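Long-range contact in uncharacterized protein (Bombyx mori, PDB 5AZ0), which is an aldo-keto reductase (AKR2E5) of the silkworm, an oxidoreductase that, as in its family, probably reduces carbonyl substrates with a nicotinamide cofactor: residues Tyr255-Gln269 with Glu286-Val300. Numbering follows the deposited sequence.
Sequences YGKTVTQVNLGYLYQ and ENASIFDFQLDDEDV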
loop_
_atom_site.group_PDB
_atom_site.type_symbol
_atom_site.label_atom_id
_atom_site.label_comp_id
_atom_site.label_asym_id
_atom_site.label_seq_id
_atom_site.Cartn_x
_atom_site.Cartn_y
_atom_site.Cartn_z
ATOM N N TYR A 255 -15.575 -13.499 18.477
ATOM C CA TYR A 255 -14.430 -14.325 17.994
ATOM C C TYR A 255 -13.165 -14.080 18.807
ATOM O O TYR A 255 -12.142 -14.723 18.574
ATOM C CB TYR A 255 -14.145 -14.068 16.522
ATOM C CG TYR A 255 -15.312 -14.249 15.591
ATOM C CD1 TYR A 255 -15.622 -15.472 15.050
ATOM C CD2 TYR A 255 -16.095 -13.174 15.257
ATOM C CE1 TYR A 255 -16.695 -15.621 14.159
ATOM C CE2 TYR A 255 -17.169 -13.291 14.398
ATOM C CZ TYR A 255 -17.461 -14.509 13.831
ATOM O OH TYR A 255 -18.525 -14.547 12.935
ATOM N N GLY A 256 -13.232 -13.152 19.748
ATOM C CA GLY A 256 -12.178 -13.005 20.741
ATOM C C GLY A 256 -11.089 -12.109 20.227
ATOM O O GLY A 256 -9.927 -12.418 20.365
ATOM N N LYS A 257 -11.487 -10.976 19.652
ATOM C CA LYS A 257 -10.591 -10.118 18.913
ATOM C C LYS A 257 -10.936 -8.710 19.189
ATOM O O LYS A 257 -12.075 -8.394 19.484
ATOM C CB LYS A 257 -10.755 -10.364 17.387
ATOM C CG LYS A 257 -10.317 -11.729 16.874
ATOM C CD LYS A 257 -8.806 -12.002 17.081
ATOM C CE LYS A 257 -8.524 -13.475 16.780
ATOM N NZ LYS A 257 -7.115 -13.874 16.546
ATOM N N THR A 258 -9.984 -7.832 18.971
ATOM C CA THR A 258 -10.262 -6.421 19.004
ATOM C C THR A 258 -10.955 -5.887 17.702
ATOM O O THR A 258 -11.143 -6.596 16.701
ATOM C CB THR A 258 -8.968 -5.641 19.248
ATOM O OG1 THR A 258 -8.164 -5.611 18.050
ATOM C CG2 THR A 258 -8.144 -6.266 20.435
ATOM N N VAL A 259 -11.297 -4.613 17.750
ATOM C CA VAL A 259 -12.041 -3.969 16.705
ATOM C C VAL A 259 -11.143 -3.827 15.467
ATOM O O VAL A 259 -11.592 -4.080 14.359
ATOM C CB VAL A 259 -12.636 -2.639 17.186
ATOM C CG1 VAL A 259 -13.051 -1.743 16.036
ATOM C CG2 VAL A 259 -13.847 -2.906 18.070
ATOM N N THR A 260 -9.887 -3.463 15.674
ATOM C CA THR A 260 -8.959 -3.339 14.574
ATOM C C THR A 260 -8.692 -4.700 13.959
ATOM O O THR A 260 -8.575 -4.811 12.761
ATOM C CB THR A 260 -7.662 -2.662 14.996
ATOM O OG1 THR A 260 -7.102 -3.373 16.081
ATOM C CG2 THR A 260 -7.924 -1.267 15.363
ATOM N N GLN A 261 -8.662 -5.740 14.760
ATOM C CA GLN A 261 -8.456 -7.054 14.230
ATOM C C GLN A 261 -9.603 -7.604 13.402
ATOM O O GLN A 261 -9.370 -8.463 12.517
ATOM C CB GLN A 261 -8.168 -8.066 15.341
ATOM C CG GLN A 261 -6.858 -7.831 16.085
ATOM C CD GLN A 261 -6.690 -8.731 17.320
ATOM O OE1 GLN A 261 -7.634 -8.961 18.053
ATOM N NE2 GLN A 261 -5.497 -9.289 17.507
ATOM N N VAL A 262 -10.829 -7.207 13.775
ATOM C CA VAL A 262 -11.990 -7.553 13.023
ATOM C C VAL A 262 -11.869 -6.930 11.637
ATOM O O VAL A 262 -11.993 -7.633 10.680
ATOM C CB VAL A 262 -13.323 -7.109 13.714
ATOM C CG1 VAL A 262 -14.530 -7.276 12.787
ATOM C CG2 VAL A 262 -13.580 -7.959 14.959
ATOM N N ASN A 263 -11.660 -5.636 11.612
ATOM C CA ASN A 263 -11.359 -4.878 10.394
ATOM C C ASN A 263 -10.296 -5.559 9.505
ATOM O O ASN A 263 -10.581 -5.853 8.344
ATOM C CB ASN A 263 -10.963 -3.477 10.765
ATOM C CG ASN A 263 -10.944 -2.512 9.601
ATOM O OD1 ASN A 263 -10.784 -2.879 8.406
ATOM N ND2 ASN A 263 -11.051 -1.261 9.926
ATOM N N LEU A 264 -9.120 -5.902 10.050
ATOM C CA LEU A 264 -8.090 -6.550 9.213
ATOM C C LEU A 264 -8.463 -7.929 8.769
ATOM O O LEU A 264 -8.151 -8.363 7.636
ATOM C CB LEU A 264 -6.691 -6.580 9.868
ATOM C CG LEU A 264 -6.107 -5.211 10.129
ATOM C CD1 LEU A 264 -4.640 -5.320 10.651
ATOM C CD2 LEU A 264 -6.191 -4.287 8.934
ATOM N N GLY A 265 -9.085 -8.677 9.660
ATOM C CA GLY A 265 -9.486 -10.007 9.293
ATOM C C GLY A 265 -10.564 -10.065 8.209
ATOM O O GLY A 265 -10.588 -10.979 7.393
ATOM N N TYR A 266 -11.431 -9.073 8.210
ATOM C CA TYR A 266 -12.473 -8.918 7.197
ATOM C C TYR A 266 -11.806 -8.724 5.789
ATOM O O TYR A 266 -12.065 -9.502 4.818
ATOM C CB TYR A 266 -13.342 -7.740 7.601
ATOM C CG TYR A 266 -14.382 -7.429 6.560
ATOM C CD1 TYR A 266 -15.394 -8.366 6.238
ATOM C CD2 TYR A 266 -14.339 -6.234 5.848
ATOM C CE1 TYR A 266 -16.337 -8.099 5.258
ATOM C CE2 TYR A 266 -15.317 -5.928 4.876
ATOM C CZ TYR A 266 -16.326 -6.862 4.594
ATOM O OH TYR A 266 -17.277 -6.562 3.632
ATOM N N LEU A 267 -10.846 -7.791 5.737
ATOM C CA LEU A 267 -10.067 -7.535 4.483
ATOM C C LEU A 267 -9.372 -8.781 4.062
ATOM O O LEU A 267 -9.405 -9.170 2.852
ATOM C CB LEU A 267 -9.071 -6.357 4.601
ATOM C CG LEU A 267 -9.768 -5.017 4.841
ATOM C CD1 LEU A 267 -8.811 -3.902 5.188
ATOM C CD2 LEU A 267 -10.603 -4.572 3.635
ATOM N N TYR A 268 -8.791 -9.482 5.037
ATOM C CA TYR A 268 -8.077 -10.702 4.710
ATOM C C TYR A 268 -9.018 -11.683 4.097
ATOM O O TYR A 268 -8.679 -12.396 3.151
ATOM C CB TYR A 268 -7.445 -11.305 5.966
ATOM C CG TYR A 268 -6.970 -12.687 5.775
ATOM C CD1 TYR A 268 -5.932 -12.955 4.947
ATOM C CD2 TYR A 268 -7.589 -13.752 6.416
ATOM C CE1 TYR A 268 -5.481 -14.246 4.731
ATOM C CE2 TYR A 268 -7.137 -15.074 6.220
ATOM C CZ TYR A 268 -6.073 -15.322 5.361
ATOM O OH TYR A 268 -5.623 -16.650 5.108
ATOM N N GLN A 269 -10.204 -11.763 4.697
ATOM C CA GLN A 269 -11.229 -12.668 4.246
ATOM C C GLN A 269 -11.839 -12.268 2.871
ATOM O O GLN A 269 -12.300 -13.129 2.189
ATOM C CB GLN A 269 -12.361 -12.760 5.283
ATOM C CG GLN A 269 -13.224 -14.017 5.080
ATOM C CD GLN A 269 -14.129 -14.344 6.282
ATOM O OE1 GLN A 269 -13.669 -14.433 7.425
ATOM N NE2 GLN A 269 -15.413 -14.509 6.010
ATOM N N GLU A 286 -0.640 -7.062 17.512
ATOM C CA GLU A 286 -2.134 -7.173 17.460
ATOM C C GLU A 286 -2.572 -7.315 15.976
ATOM O O GLU A 286 -3.229 -8.301 15.637
ATOM C CB GLU A 286 -2.736 -5.927 18.124
ATOM C CG GLU A 286 -4.250 -5.890 18.393
ATOM C CD GLU A 286 -4.817 -4.468 18.582
ATOM O OE1 GLU A 286 -4.058 -3.509 18.779
ATOM O OE2 GLU A 286 -6.049 -4.278 18.530
ATOM N N ASN A 287 -2.070 -6.419 15.088
ATOM C CA ASN A 287 -2.368 -6.501 13.627
ATOM C C ASN A 287 -2.073 -7.824 12.998
ATOM O O ASN A 287 -2.772 -8.195 12.058
ATOM C CB ASN A 287 -1.706 -5.382 12.847
ATOM C CG ASN A 287 -2.190 -4.047 13.284
ATOM O OD1 ASN A 287 -3.221 -3.977 13.911
ATOM N ND2 ASN A 287 -1.443 -2.992 13.027
ATOM N N ALA A 288 -1.104 -8.587 13.508
ATOM C CA ALA A 288 -0.797 -9.880 12.859
ATOM C C ALA A 288 -1.492 -11.095 13.407
ATOM O O ALA A 288 -1.314 -12.220 12.856
ATOM C CB ALA A 288 0.687 -10.138 12.788
ATOM N N SER A 289 -2.300 -10.884 14.443
ATOM C CA SER A 289 -2.994 -12.006 15.127
ATOM C C SER A 289 -4.456 -12.014 14.635
ATOM O O SER A 289 -5.392 -11.780 15.415
ATOM C CB SER A 289 -2.853 -11.852 16.655
ATOM O OG SER A 289 -1.522 -11.381 17.014
ATOM N N ILE A 290 -4.606 -12.260 13.314
ATOM C CA ILE A 290 -5.867 -12.072 12.599
ATOM C C ILE A 290 -6.190 -13.163 11.612
ATOM O O ILE A 290 -7.093 -13.007 10.782
ATOM C CB ILE A 290 -5.885 -10.760 11.807
ATOM C CG1 ILE A 290 -4.781 -10.749 10.744
ATOM C CG2 ILE A 290 -5.730 -9.544 12.713
ATOM C CD1 ILE A 290 -4.873 -9.642 9.740
ATOM N N PHE A 291 -5.445 -14.254 11.644
ATOM C CA PHE A 291 -5.562 -15.257 10.590
ATOM C C PHE A 291 -6.251 -16.567 11.045
ATOM O O PHE A 291 -6.593 -17.403 10.219
ATOM C CB PHE A 291 -4.168 -15.499 9.981
ATOM C CG PHE A 291 -3.546 -14.250 9.439
ATOM C CD1 PHE A 291 -4.060 -13.645 8.279
ATOM C CD2 PHE A 291 -2.481 -13.642 10.089
ATOM C CE1 PHE A 291 -3.487 -12.481 7.792
ATOM C CE2 PHE A 291 -1.905 -12.481 9.587
ATOM C CZ PHE A 291 -2.418 -11.895 8.450
ATOM N N ASP A 292 -6.562 -16.655 12.337
ATOM C CA ASP A 292 -7.110 -17.841 12.978
ATOM C C ASP A 292 -8.635 -17.740 13.224
ATOM O O ASP A 292 -9.135 -18.349 14.157
ATOM C CB ASP A 292 -6.387 -18.037 14.325
ATOM C CG ASP A 292 -6.539 -16.856 15.225
ATOM O OD1 ASP A 292 -7.176 -15.870 14.799
ATOM O OD2 ASP A 292 -6.006 -16.873 16.357
ATOM N N PHE A 293 -9.380 -16.975 12.429
ATOM C CA PHE A 293 -10.824 -16.870 12.655
ATOM C C PHE A 293 -11.554 -16.607 11.355
ATOM O O PHE A 293 -11.012 -15.979 10.475
ATOM C CB PHE A 293 -11.154 -15.863 13.792
ATOM C CG PHE A 293 -11.077 -14.393 13.418
ATOM C CD1 PHE A 293 -9.851 -13.721 13.383
ATOM C CD2 PHE A 293 -12.246 -13.632 13.234
ATOM C CE1 PHE A 293 -9.795 -12.356 13.117
ATOM C CE2 PHE A 293 -12.197 -12.259 12.941
ATOM C CZ PHE A 293 -10.967 -11.621 12.856
ATOM N N GLN A 294 -12.755 -17.155 11.229
ATOM C CA GLN A 294 -13.568 -17.071 10.027
ATOM C C GLN A 294 -14.796 -16.269 10.457
ATOM O O GLN A 294 -15.450 -16.637 11.430
ATOM C CB GLN A 294 -13.913 -18.487 9.562
ATOM C CG GLN A 294 -14.603 -18.610 8.201
ATOM C CD GLN A 294 -13.653 -18.451 7.007
ATOM O OE1 GLN A 294 -12.461 -18.789 7.087
ATOM N NE2 GLN A 294 -14.180 -17.937 5.892
ATOM N N LEU A 295 -15.049 -15.128 9.807
ATOM C CA LEU A 295 -16.240 -14.327 10.064
ATOM C C LEU A 295 -17.378 -15.030 9.368
ATOM O O LEU A 295 -17.240 -15.435 8.190
ATOM C CB LEU A 295 -16.100 -12.877 9.581
ATOM C CG LEU A 295 -15.143 -12.012 10.394
ATOM C CD1 LEU A 295 -14.458 -10.963 9.508
ATOM C CD2 LEU A 295 -15.764 -11.279 11.575
ATOM N N ASP A 296 -18.504 -15.215 10.076
ATOM C CA ASP A 296 -19.641 -15.944 9.454
ATOM C C ASP A 296 -20.504 -14.979 8.644
ATOM O O ASP A 296 -20.284 -13.760 8.671
ATOM C CB ASP A 296 -20.438 -16.801 10.468
ATOM C CG ASP A 296 -21.162 -15.977 11.501
ATOM O OD1 ASP A 296 -21.643 -14.855 11.192
ATOM O OD2 ASP A 296 -21.204 -16.472 12.630
ATOM N N ASP A 297 -21.432 -15.555 7.897
ATOM C CA ASP A 297 -22.228 -14.834 6.934
ATOM C C ASP A 297 -22.884 -13.658 7.591
ATOM O O ASP A 297 -22.947 -12.603 7.008
ATOM C CB ASP A 297 -23.302 -15.724 6.311
ATOM C CG ASP A 297 -22.729 -16.855 5.457
ATOM O OD1 ASP A 297 -21.651 -16.682 4.856
ATOM O OD2 ASP A 297 -23.378 -17.931 5.375
ATOM N N GLU A 298 -23.369 -13.830 8.810
ATOM C CA GLU A 298 -24.059 -12.731 9.542
ATOM C C GLU A 298 -23.146 -11.546 9.820
ATOM O O GLU A 298 -23.525 -10.364 9.617
ATOM C CB GLU A 298 -24.635 -13.265 10.869
ATOM C CG GLU A 298 -25.508 -12.278 11.645
ATOM C CD GLU A 298 -25.794 -12.712 13.097
ATOM O OE1 GLU A 298 -25.885 -13.934 13.362
ATOM O OE2 GLU A 298 -25.924 -11.819 13.967
ATOM N N ASP A 299 -21.935 -11.833 10.295
ATOM C CA ASP A 299 -20.997 -10.752 10.650
ATOM C C ASP A 299 -20.363 -10.045 9.402
ATOM O O ASP A 299 -20.159 -8.853 9.416
ATOM C CB ASP A 299 -19.956 -11.260 11.628
ATOM C CG ASP A 299 -20.587 -11.825 12.921
ATOM O OD1 ASP A 299 -21.506 -11.181 13.504
ATOM O OD2 ASP A 299 -20.159 -12.930 13.319
ATOM N N VAL A 300 -20.183 -10.796 8.337
ATOM C CA VAL A 300 -19.774 -10.277 7.035
ATOM C C VAL A 300 -20.871 -9.348 6.575
ATOM O O VAL A 300 -20.604 -8.238 6.196
ATOM C CB VAL A 300 -19.520 -11.411 5.994
ATOM C CG1 VAL A 300 -19.414 -10.885 4.569
ATOM C CG2 VAL A 300 -18.240 -12.165 6.316
HETATM O O HOH W 1 -8.760 -2.594 18.473
HETATM O O HOH W 2 -11.132 -13.917 8.184
#
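Tyr255, the last residue of helix 246-255, touches Phe293 CD2 with CB and Leu295 CD2 with CE2, and sends its hydroxyl to the start of helix 297-304. There OH takes a nearly straight bond from Asp296 N (2.9 Å, 168°) and lies so close to Asp299 OD2 that the exact length is doubtful; Lys254 bridges both aspartates. After the turn at Gly256, Lys257 holds CG anti to its carbonyl carbon (chi1 -67°) and over one face of the Phe293 ring in a CH-pi contact (4.0 Å from CG to the ring centroid), and a bend at chi2 turns the chain on, NZ reaching a salt bridge with Asp292 OD1 (2.7 Å) and a bond to Ser289 O. A methionine in its place would probably leave the Asp292 carboxylate without its countercharge and Ser289 O without this donor. Thr258 caps helix 259-269 in a capping box with Gln261, and its OG1 donates to the anti lone pair of Glu286 OE2 (2.5 Å). Gln261 is gripped at both ends of its amide: OE1 accepts from Thr258 N, and NE2 donates almost straight to Glu286 O (3.1 Å), which Ser289 N meets from the opposite face. Leu264 CB packs on Ile290 CD1. Gly265 lets the Phe293 ring lie close to the helix, where a CB would collide with CZ. Tyr268 offers a ring face to the edge of Phe291, a T-shaped pair with planes at 86°. Gln269, extended beyond CG, clasps the Leu295 backbone with its amide, OE1 accepting from Leu295 N (2.8 Å) and NE2 donating to Leu295 O (3.0 Å). In this TIM-barrel family protein, the linker between helices 281-287 and 297-304 thus runs along one side of helix 259-269, whose Leu264 and Leu267 touch strand 273-274, while Leu295 meets Ile251 of helix 246-255 and Leu303 of helix 297-304.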